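Local atomic coordinates of Lmo0812 protein (Listeria monocytogenes serovar 1/2a, PDB entry 4YF1), a protein that probably acts as a pyrophosphohydrolase of the HD-domain family, perhaps removing the 3'-diphosphate from guanosine-3',5'-bis(diphosphate). Residues A[41-46]-A[114-119]; A[100-105]-A[151-156]; A[160-165]-A[173-178]. All blocks are in the same frame, centred on the assembly; numbering follows the deposited sequence.

Interaction 1 of 3, residues A[41-46]-A[114-119]; sequences RILRRA and KALIVA
L43 and I42 on helix 35-45 pack against A115, L116 and A119 on helix 111-132, a helix-helix contact inside the all-helical HD domain. The two short segments run at 135° to each other, and their axes come no closer than 10.1 Å. Two of the three residues offered by 114-119 are alanines, so the longer reach comes from L43 and I42, with L116 the one large side chain opposite.

The apolar contacts centre on L43. Its CG is anti to the carbonyl carbon (chi1 -66°), and the two methyls beyond it part toward different residues. CD2 settles between two alanines one helical turn apart, 3.9 Å from A115 CB and equally near A119 CB. CD1 instead meets the tip of L116, 3.9 Å from L116 CD2, where the two leucine side chains cross at about a right angle. L116 starts out away from 41-46, and its CD2 end returns to the contact. I42 adds its CG2 methyl, 4.0 Å from A119 CB.

Neighbouring helices also meet these residues. V53 of helix 50-64 touches L43, A55 of the same helix touches L116, and F173 of helix 172-184 lies against I42. A119 directly precedes D120, one of four residues (H35, H59, D60 and D120) whose side chains converge in a pattern consistent with an HD-type metal site, although no metal is bound to them here.

The A115 carbonyl accepts the helical bond from A119 N at 2.9 Å, and the L43 CD2 methyl packs on that same A115 O at 3.7 Å.

Interaction 2 of 3, residues A[100-105]-A[151-156]; sequences AHTIEQ and KWYNQG
W152 and Y153 both set CG anti to the backbone N (chi1 160° in W152), and the outer part of the indole and the edge of the tyrosine ring come up to I103, whose chi2 of 166° carries CD1 on outward from CG1. The I103 CD1 methyl makes a CH-pi contact over one face of the indole, 4.2 Å from the centroid of the W152 six-membered ring and 23° off its normal. The same methyl lies at the edge of the Y153 ring, near its plane, so one carbon is shared by two aromatic groups. Farther along, W152 CH2 approaches A100 N at 3.8 Å.

The pairing joins helices 95-108 and 147-160 of this all-helical HD-domain protein, and their segments 100-105 and 151-156 run almost parallel. At G156 there is no side chain, and I103 packs directly on backbone, with CD1 4.0 Å from G156 CA and CG2 3.9 Å from G156 O.

The polar link is indirect. A water bridges the two hydroxyls, 2.6 Å from T102 OG1 and 3.0 Å from Y153 OH. T102 OG1 also has a weak hydrogen bond to R98 O. Beside the bridge, the T102 CG2 methyl reaches the edge of the tyrosine ring, 3.9 Å from Y153 OH.

Interaction 3 of 3, residues A[160-165]-A[173-178]; sequences NMEYGL and FFDEYA
Met-aromatic contacts from M161, a selenomethionine, to F174 and Y177 fasten the loop after helix 147-160 to the helix that follows. M161 CG sits in the crowded position between the backbone N and the carbonyl carbon (chi1 66°), and beyond it the chain is fully extended, sliding past F174 in the opposite direction. SE lies 4.5 Å from the centroid of the F174 ring, an oblique 35° off its normal. It also touches Y177, 3.9 Å from CD2, again obliquely. The terminal methyl passes on to A178, 4.1 Å from CB, and to the helix backbone, where M161 CE is packed tightly, at 3.3 Å, against F174 O, an oxygen that already accepts the helical bond from A178 N.

The loop is built from two successive beta turns, type I from N160 to Y163 and type II from E162 to L165, with G164 at positive phi in the second. They lead the chain out of helix 147-160 on its way to helix 172-184, in an otherwise all-helical fold. M161 O meets the edge of the F174 ring, 3.7 Å from CE2, and also accepts a hydrogen bond from K114 NZ on helix 111-132. L165 crosses the phenylalanine at about a right angle, its CD1 4.1 Å from F174 CE2.

At the outer side E162 and D175 bring like charges together, and a water donates to both, 2.5 Å from E162 OE2 and 2.6 Å from D175 OD1; since D175 is modelled in two conformers, the bridge is tentative. On the inner side, Y177 OH lies close to the side-chain amide of N154 on helix 147-160.

In the fold
Helix 111-132 carries one side of interaction 1 and touches both other contacts. Interaction 1 lies about 17 Å from interaction 2 and 11 Å from interaction 3, and interactions 2 and 3 are 12 Å apart, all measured between centres. Along the chain interactions 1 and 2 alternate, while interaction 3 follows both. I117, on the helix of interaction 1, packs against T102 and Q105 of interaction 2, and K114 NZ sits among the carbonyls of M161, Y163, V106 and R107, all within hydrogen-bonding range. F173 in turn lies on I42 and A119. The helix carrying D120 of the putative HD site is thereby packed against helices from early and late in the chain.

Interaction 1 of 3, residues A[41-46]-A[114-119]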
loop_
_atom_site.group_PDB
_atom_site.type_symbol
_atom_site.label_atom_id
_atom_site.label_comp_id
_atom_site.label_asym_id
_atom_site.label_seq_id
_atom_site.Cartn_x
_atom_site.Cartn_y
_atom_site.Cartn_z
ATOM N N ARG A 41 -6.907 5.292 -2.594
ATOM C CA ARG A 41 -7.843 6.319 -2.170
ATOM C C ARG A 41 -9.272 6.075 -2.650
ATOM O O ARG A 41 -10.237 6.236 -1.881
ATOM C CB ARG A 41 -7.345 7.715 -2.600
ATOM C CG ARG A 41 -8.315 8.848 -2.376
ATOM C CD ARG A 41 -7.751 10.219 -2.736
ATOM N NE ARG A 41 -8.807 11.211 -2.665
ATOM C CZ ARG A 41 -9.751 11.368 -3.585
ATOM N NH1 ARG A 41 -9.716 10.665 -4.742
ATOM N NH2 ARG A 41 -10.693 12.285 -3.400
ATOM N N ILE A 42 -9.436 5.732 -3.924
ATOM C CA ILE A 42 -10.758 5.422 -4.471
ATOM C C ILE A 42 -11.395 4.269 -3.663
ATOM O O ILE A 42 -12.518 4.341 -3.268
ATOM C CB ILE A 42 -10.651 5.026 -5.942
ATOM C CG1 ILE A 42 -10.282 6.259 -6.785
ATOM C CG2 ILE A 42 -11.955 4.440 -6.425
ATOM C CD1 ILE A 42 -9.696 5.941 -8.145
ATOM N N LEU A 43 -10.630 3.245 -3.401
ATOM C CA LEU A 43 -11.156 2.081 -2.651
ATOM C C LEU A 43 -11.491 2.412 -1.182
ATOM O O LEU A 43 -12.526 1.959 -0.676
ATOM C CB LEU A 43 -10.184 0.913 -2.744
ATOM C CG LEU A 43 -10.040 0.332 -4.174
ATOM C CD1 LEU A 43 -8.792 -0.522 -4.308
ATOM C CD2 LEU A 43 -11.272 -0.485 -4.550
ATOM N N ARG A 44 -10.638 3.213 -0.545
ATOM C CA ARG A 44 -10.829 3.600 0.873
ATOM C C ARG A 44 -12.067 4.447 0.981
ATOM O O ARG A 44 -12.937 4.211 1.836
ATOM C CB ARG A 44 -9.578 4.333 1.413
ATOM C CG ARG A 44 -9.738 4.936 2.808
ATOM C CD ARG A 44 -8.462 5.544 3.370
ATOM N NE ARG A 44 -7.715 6.343 2.381
ATOM C CZ ARG A 44 -6.637 5.938 1.722
ATOM N NH1 ARG A 44 -6.039 6.763 0.846
ATOM N NH2 ARG A 44 -6.164 4.702 1.875
ATOM N N ARG A 45 -12.197 5.417 0.076
ATOM C CA ARG A 45 -13.350 6.288 0.098
ATOM C C ARG A 45 -14.650 5.564 -0.182
ATOM O O ARG A 45 -15.720 6.065 0.177
ATOM C CB ARG A 45 -13.157 7.455 -0.897
ATOM C CG ARG A 45 -12.153 8.480 -0.392
ATOM C CD ARG A 45 -11.856 9.475 -1.487
ATOM N NE ARG A 45 -13.026 10.261 -1.871
ATOM C CZ ARG A 45 -13.471 11.343 -1.217
ATOM N NH1 ARG A 45 -12.908 11.761 -0.077
ATOM N NH2 ARG A 45 -14.533 12.001 -1.691
ATOM N N ALA A 46 -14.576 4.403 -0.829
ATOM C CA ALA A 46 -15.778 3.641 -1.150
ATOM C C ALA A 46 -16.150 2.735 0.040
ATOM O O ALA A 46 -17.092 2.014 -0.052
ATOM C CB ALA A 46 -15.585 2.787 -2.387
ATOM N N LYS A 114 -14.342 -7.075 -8.188
ATOM C CA LYS A 114 -14.845 -6.100 -9.190
ATOM C C LYS A 114 -14.314 -4.709 -8.891
ATOM O O LYS A 114 -13.837 -4.003 -9.767
ATOM C CB LYS A 114 -16.372 -6.058 -9.173
ATOM C CG LYS A 114 -17.024 -7.332 -9.678
ATOM C CD LYS A 114 -18.500 -7.327 -9.389
ATOM C CE LYS A 114 -19.260 -8.444 -10.112
ATOM N NZ LYS A 114 -19.777 -7.935 -11.417
ATOM N N ALA A 115 -14.308 -4.348 -7.617
ATOM C CA ALA A 115 -13.876 -3.001 -7.241
ATOM C C ALA A 115 -12.400 -2.751 -7.556
ATOM O O ALA A 115 -12.029 -1.640 -7.943
ATOM C CB ALA A 115 -14.162 -2.738 -5.763
ATOM N N LEU A 116 -11.565 -3.779 -7.397
ATOM C CA LEU A 116 -10.141 -3.643 -7.672
ATOM C C LEU A 116 -9.893 -3.320 -9.140
ATOM O O LEU A 116 -9.040 -2.461 -9.489
ATOM C CB LEU A 116 -9.440 -4.930 -7.332
ATOM C CG LEU A 116 -9.307 -5.090 -5.817
ATOM C CD1 LEU A 116 -9.083 -6.572 -5.523
ATOM C CD2 LEU A 116 -8.166 -4.229 -5.302
ATOM N N ILE A 117 -10.644 -3.999 -9.985
ATOM C CA ILE A 117 -10.517 -3.779 -11.444
ATOM C C ILE A 117 -11.056 -2.403 -11.821
ATOM O O ILE A 117 -10.396 -1.680 -12.579
ATOM C CB ILE A 117 -11.257 -4.859 -12.253
ATOM C CG1 ILE A 117 -10.576 -6.215 -12.059
ATOM C CG2 ILE A 117 -11.278 -4.480 -13.758
ATOM C CD1 ILE A 117 -11.325 -7.423 -12.601
ATOM N N VAL A 118 -12.262 -2.054 -11.378
ATOM C CA VAL A 118 -12.838 -0.761 -11.783
ATOM C C VAL A 118 -12.014 0.436 -11.252
ATOM O O VAL A 118 -11.764 1.382 -12.003
ATOM C CB VAL A 118 -14.313 -0.646 -11.437
ATOM C CG1 VAL A 118 -14.883 0.675 -11.845
ATOM C CG2 VAL A 118 -15.132 -1.785 -12.032
ATOM N N ALA A 119 -11.541 0.367 -10.007
ATOM C CA ALA A 119 -10.726 1.438 -9.444
ATOM C C ALA A 119 -9.444 1.652 -10.251
ATOM O O ALA A 119 -9.035 2.785 -10.511
ATOM C CB ALA A 119 -10.399 1.164 -7.993
#

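Interaction 2 of 3, residues A[100-105]-A[151-156]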
loop_
_atom_site.group_PDB
_atom_site.type_symbol
_atom_site.label_atom_id
_atom_site.label_comp_id
_atom_site.label_asym_id
_atom_site.label_seq_id
_atom_site.Cartn_x
_atom_site.Cartn_y
_atom_site.Cartn_z
ATOM N N ALA A 100 -9.607 -9.773 -22.464
ATOM C CA ALA A 100 -10.838 -10.551 -22.414
ATOM C C ALA A 100 -10.956 -11.249 -21.031
ATOM O O ALA A 100 -12.076 -11.401 -20.479
ATOM C CB ALA A 100 -10.843 -11.593 -23.515
ATOM N N HIS A 101 -9.819 -11.686 -20.504
ATOM C CA HIS A 101 -9.846 -12.375 -19.219
ATOM C C HIS A 101 -10.239 -11.407 -18.103
ATOM O O HIS A 101 -10.931 -11.794 -17.153
ATOM C CB HIS A 101 -8.542 -13.093 -18.907
ATOM C CG HIS A 101 -8.240 -14.226 -19.835
ATOM N ND1 HIS A 101 -6.956 -14.656 -20.087
ATOM C CD2 HIS A 101 -9.041 -14.948 -20.646
ATOM C CE1 HIS A 101 -6.985 -15.633 -20.970
ATOM N NE2 HIS A 101 -8.238 -15.817 -21.339
ATOM N N THR A 102 -9.818 -10.156 -18.214
ATOM C CA THR A 102 -10.207 -9.138 -17.214
ATOM C C THR A 102 -11.714 -8.822 -17.272
ATOM O O THR A 102 -12.381 -8.684 -16.203
ATOM C CB THR A 102 -9.319 -7.919 -17.308
ATOM O OG1 THR A 102 -7.997 -8.318 -16.965
ATOM C CG2 THR A 102 -9.759 -6.801 -16.374
ATOM N N ILE A 103 -12.276 -8.756 -18.474
ATOM C CA ILE A 103 -13.724 -8.549 -18.638
ATOM C C ILE A 103 -14.520 -9.694 -17.985
ATOM O O ILE A 103 -15.478 -9.419 -17.215
ATOM C CB ILE A 103 -14.101 -8.371 -20.124
ATOM C CG1 ILE A 103 -13.497 -7.054 -20.609
ATOM C CG2 ILE A 103 -15.618 -8.391 -20.331
ATOM C CD1 ILE A 103 -13.485 -6.905 -22.135
ATOM N N GLU A 104 -14.080 -10.948 -18.192
ATOM C CA GLU A 104 -14.756 -12.085 -17.575
ATOM C C GLU A 104 -14.675 -11.973 -16.037
ATOM O O GLU A 104 -15.651 -12.270 -15.330
ATOM C CB GLU A 104 -14.167 -13.454 -18.044
ATOM C CG GLU A 104 -14.778 -14.689 -17.318
ATOM C CD GLU A 104 -14.120 -16.042 -17.653
ATOM O OE1 GLU A 104 -13.102 -16.086 -18.391
ATOM O OE2 GLU A 104 -14.643 -17.079 -17.200
ATOM N N GLN A 105 -13.507 -11.569 -15.536
ATOM C CA GLN A 105 -13.311 -11.436 -14.093
ATOM C C GLN A 105 -14.171 -10.297 -13.478
ATOM O O GLN A 105 -14.751 -10.476 -12.364
ATOM C CB GLN A 105 -11.829 -11.284 -13.790
ATOM C CG GLN A 105 -11.468 -11.064 -12.348
ATOM C CD GLN A 105 -11.650 -12.292 -11.517
ATOM O OE1 GLN A 105 -11.953 -13.382 -12.007
ATOM N NE2 GLN A 105 -11.418 -12.124 -10.240
ATOM N N LYS A 151 -11.624 1.080 -26.914
ATOM C CA LYS A 151 -13.064 1.227 -26.750
ATOM C C LYS A 151 -13.731 -0.079 -26.361
ATOM O O LYS A 151 -14.531 -0.120 -25.384
ATOM C CB LYS A 151 -13.674 1.729 -28.020
ATOM C CG LYS A 151 -15.185 1.885 -28.021
ATOM C CD LYS A 151 -15.541 2.758 -29.229
ATOM C CE LYS A 151 -17.026 2.949 -29.428
ATOM N NZ LYS A 151 -17.649 1.785 -30.115
ATOM N N TRP A 152 -13.363 -1.152 -27.079
ATOM C CA TRP A 152 -13.916 -2.472 -26.812
ATOM C C TRP A 152 -13.646 -2.866 -25.361
ATOM O O TRP A 152 -14.518 -3.393 -24.690
ATOM C CB TRP A 152 -13.333 -3.523 -27.765
ATOM C CG TRP A 152 -13.467 -4.946 -27.282
ATOM C CD1 TRP A 152 -14.566 -5.758 -27.363
ATOM C CD2 TRP A 152 -12.452 -5.709 -26.618
ATOM N NE1 TRP A 152 -14.280 -6.985 -26.796
ATOM C CE2 TRP A 152 -12.993 -6.971 -26.334
ATOM C CE3 TRP A 152 -11.132 -5.441 -26.245
ATOM C CZ2 TRP A 152 -12.264 -7.962 -25.690
ATOM C CZ3 TRP A 152 -10.393 -6.436 -25.613
ATOM C CH2 TRP A 152 -10.962 -7.680 -25.345
ATOM N N TYR A 153 -12.428 -2.608 -24.907
ATOM C CA TYR A 153 -11.993 -2.983 -23.548
ATOM C C TYR A 153 -12.744 -2.245 -22.432
ATOM O O TYR A 153 -13.349 -2.874 -21.542
ATOM C CB TYR A 153 -10.476 -2.767 -23.441
ATOM C CG TYR A 153 -9.887 -3.015 -22.081
ATOM C CD1 TYR A 153 -10.291 -4.104 -21.326
ATOM C CD2 TYR A 153 -8.851 -2.213 -21.574
ATOM C CE1 TYR A 153 -9.746 -4.351 -20.086
ATOM C CE2 TYR A 153 -8.284 -2.476 -20.320
ATOM C CZ TYR A 153 -8.744 -3.539 -19.591
ATOM O OH TYR A 153 -8.184 -3.873 -18.355
ATOM N N ASN A 154 -12.732 -0.918 -22.507
ATOM C CA ASN A 154 -13.374 -0.072 -21.503
ATOM C C ASN A 154 -14.891 -0.227 -21.497
ATOM O O ASN A 154 -15.524 -0.322 -20.405
ATOM C CB ASN A 154 -12.898 1.370 -21.675
ATOM C CG ASN A 154 -11.449 1.540 -21.260
ATOM O OD1 ASN A 154 -10.505 1.598 -22.095
ATOM N ND2 ASN A 154 -11.240 1.554 -19.985
ATOM N N GLN A 155 -15.484 -0.364 -22.686
ATOM C CA GLN A 155 -16.928 -0.631 -22.760
ATOM C C GLN A 155 -17.218 -2.001 -22.152
ATOM O O GLN A 155 -18.247 -2.171 -21.430
ATOM C CB GLN A 155 -17.453 -0.510 -24.195
ATOM C CG GLN A 155 -17.570 0.932 -24.566
ATOM C CD GLN A 155 -18.169 1.143 -25.942
ATOM O OE1 GLN A 155 -18.290 0.218 -26.757
ATOM N NE2 GLN A 155 -18.586 2.336 -26.176
ATOM N N GLY A 156 -16.311 -2.965 -22.370
ATOM C CA GLY A 156 -16.467 -4.296 -21.766
ATOM C C GLY A 156 -16.507 -4.253 -20.219
ATOM O O GLY A 156 -17.352 -4.932 -19.587
HETATM O O HOH W 1 -6.578 -6.239 -17.400
#

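Interaction 3 of 3, residues A[160-165]-A[173-178]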
loop_
_atom_site.group_PDB
_atom_site.type_symbol
_atom_site.label_atom_id
_atom_site.label_comp_id
_atom_site.label_asym_id
_atom_site.label_seq_id
_atom_site.Cartn_x
_atom_site.Cartn_y
_atom_site.Cartn_z
ATOM N N ASN A 160 -19.997 -4.855 -17.885
ATOM C CA ASN A 160 -19.991 -6.100 -17.108
ATOM C C ASN A 160 -19.777 -5.902 -15.606
ATOM O O ASN A 160 -20.161 -6.782 -14.811
ATOM C CB ASN A 160 -18.947 -7.053 -17.694
ATOM C CG ASN A 160 -19.423 -7.701 -18.981
ATOM O OD1 ASN A 160 -20.188 -8.655 -18.952
ATOM N ND2 ASN A 160 -18.987 -7.169 -20.122
HETATM N N MSE A 161 -19.279 -4.730 -15.213
HETATM C CA MSE A 161 -18.945 -4.485 -13.784
HETATM C C MSE A 161 -20.121 -4.614 -12.827
HETATM O O MSE A 161 -19.917 -5.000 -11.668
HETATM C CB MSE A 161 -18.230 -3.157 -13.602
HETATM C CG MSE A 161 -19.154 -1.986 -13.942
HETATM SE SE MSE A 161 -18.197 -0.286 -13.875
HETATM C CE MSE A 161 -19.746 0.806 -14.308
ATOM N N GLU A 162 -21.342 -4.318 -13.280
ATOM C CA GLU A 162 -22.540 -4.447 -12.383
ATOM C C GLU A 162 -23.206 -5.826 -12.341
ATOM O O GLU A 162 -24.061 -6.081 -11.467
ATOM C CB GLU A 162 -23.597 -3.401 -12.748
ATOM C CG GLU A 162 -23.089 -1.978 -12.574
ATOM C CD GLU A 162 -24.178 -0.929 -12.719
ATOM O OE1 GLU A 162 -25.330 -1.272 -13.087
ATOM O OE2 GLU A 162 -23.880 0.244 -12.430
ATOM N N TYR A 163 -22.766 -6.733 -13.190
ATOM C CA TYR A 163 -23.372 -8.049 -13.297
ATOM C C TYR A 163 -23.368 -8.799 -11.959
ATOM O O TYR A 163 -22.326 -8.971 -11.336
ATOM C CB TYR A 163 -22.672 -8.906 -14.346
ATOM C CG TYR A 163 -23.422 -10.204 -14.629
ATOM C CD1 TYR A 163 -24.565 -10.199 -15.438
ATOM C CD2 TYR A 163 -23.007 -11.419 -14.086
ATOM C CE1 TYR A 163 -25.286 -11.371 -15.686
ATOM C CE2 TYR A 163 -23.710 -12.600 -14.337
ATOM C CZ TYR A 163 -24.847 -12.564 -15.137
ATOM O OH TYR A 163 -25.564 -13.703 -15.386
ATOM N N GLY A 164 -24.551 -9.197 -11.535
ATOM C CA GLY A 164 -24.727 -9.963 -10.298
ATOM C C GLY A 164 -24.702 -9.156 -9.019
ATOM O O GLY A 164 -24.841 -9.726 -7.925
ATOM N N LEU A 165 -24.551 -7.845 -9.113
ATOM C CA LEU A 165 -24.550 -7.037 -7.916
ATOM C C LEU A 165 -25.949 -6.490 -7.625
ATOM O O LEU A 165 -26.710 -6.177 -8.540
ATOM C CB LEU A 165 -23.577 -5.873 -8.057
ATOM C CG LEU A 165 -22.081 -6.163 -8.109
ATOM C CD1 LEU A 165 -21.343 -4.825 -8.199
ATOM C CD2 LEU A 165 -21.618 -6.954 -6.903
ATOM N N PHE A 173 -18.179 5.144 -7.169
ATOM C CA PHE A 173 -17.125 5.323 -8.169
ATOM C C PHE A 173 -17.359 4.543 -9.460
ATOM O O PHE A 173 -16.778 4.912 -10.488
ATOM C CB PHE A 173 -15.694 5.127 -7.617
ATOM C CG PHE A 173 -15.276 3.691 -7.385
ATOM C CD1 PHE A 173 -14.705 2.930 -8.408
ATOM C CD2 PHE A 173 -15.371 3.120 -6.101
ATOM C CE1 PHE A 173 -14.252 1.634 -8.196
ATOM C CE2 PHE A 173 -14.926 1.827 -5.887
ATOM C CZ PHE A 173 -14.380 1.064 -6.916
ATOM N N PHE A 174 -18.223 3.514 -9.439
ATOM C CA PHE A 174 -18.540 2.747 -10.683
ATOM C C PHE A 174 -19.195 3.699 -11.705
ATOM O O PHE A 174 -18.893 3.629 -12.896
ATOM C CB PHE A 174 -19.469 1.560 -10.393
ATOM C CG PHE A 174 -18.771 0.311 -9.916
ATOM C CD1 PHE A 174 -17.633 0.357 -9.142
ATOM C CD2 PHE A 174 -19.334 -0.941 -10.187
ATOM C CE1 PHE A 174 -17.035 -0.801 -8.701
ATOM C CE2 PHE A 174 -18.719 -2.108 -9.768
ATOM C CZ PHE A 174 -17.577 -2.038 -9.025
ATOM N N ASP A 175 -20.058 4.592 -11.206
ATOM C CA ASP A 175 -20.746 5.602 -12.021
ATOM C C ASP A 175 -19.745 6.603 -12.629
ATOM O O ASP A 175 -19.922 7.036 -13.770
ATOM C CB ASP A 175 -21.808 6.355 -11.187
ATOM C CG ASP A 175 -22.924 5.435 -10.664
ATOM O OD1 ASP A 175 -23.253 4.450 -11.357
ATOM O OD2 ASP A 175 -23.476 5.703 -9.565
ATOM N N GLU A 176 -18.696 6.947 -11.881
ATOM C CA GLU A 176 -17.652 7.870 -12.370
ATOM C C GLU A 176 -16.923 7.210 -13.541
ATOM O O GLU A 176 -16.620 7.855 -14.540
ATOM C CB GLU A 176 -16.577 8.232 -11.348
ATOM C CG GLU A 176 -17.043 9.001 -10.152
ATOM C CD GLU A 176 -15.937 9.176 -9.129
ATOM O OE1 GLU A 176 -14.837 9.661 -9.517
ATOM O OE2 GLU A 176 -16.199 8.849 -7.942
ATOM N N TYR A 177 -16.612 5.933 -13.388
ATOM C CA TYR A 177 -15.968 5.213 -14.498
ATOM C C TYR A 177 -16.887 5.153 -15.718
ATOM O O TYR A 177 -16.411 5.388 -16.850
ATOM C CB TYR A 177 -15.540 3.823 -14.096
ATOM C CG TYR A 177 -14.937 3.022 -15.215
ATOM C CD1 TYR A 177 -13.683 3.325 -15.700
ATOM C CD2 TYR A 177 -15.618 1.961 -15.784
ATOM C CE1 TYR A 177 -13.115 2.578 -16.715
ATOM C CE2 TYR A 177 -15.056 1.200 -16.810
ATOM C CZ TYR A 177 -13.806 1.525 -17.261
ATOM O OH TYR A 177 -13.230 0.794 -18.253
ATOM N N ALA A 178 -18.161 4.829 -15.517
ATOM C CA ALA A 178 -19.123 4.790 -16.638
ATOM C C ALA A 178 -19.166 6.127 -17.409
ATOM O O ALA A 178 -19.132 6.114 -18.652
ATOM C CB ALA A 178 -20.505 4.408 -16.171
HETATM O O HOH W 2 -22.233 2.167 -12.143
#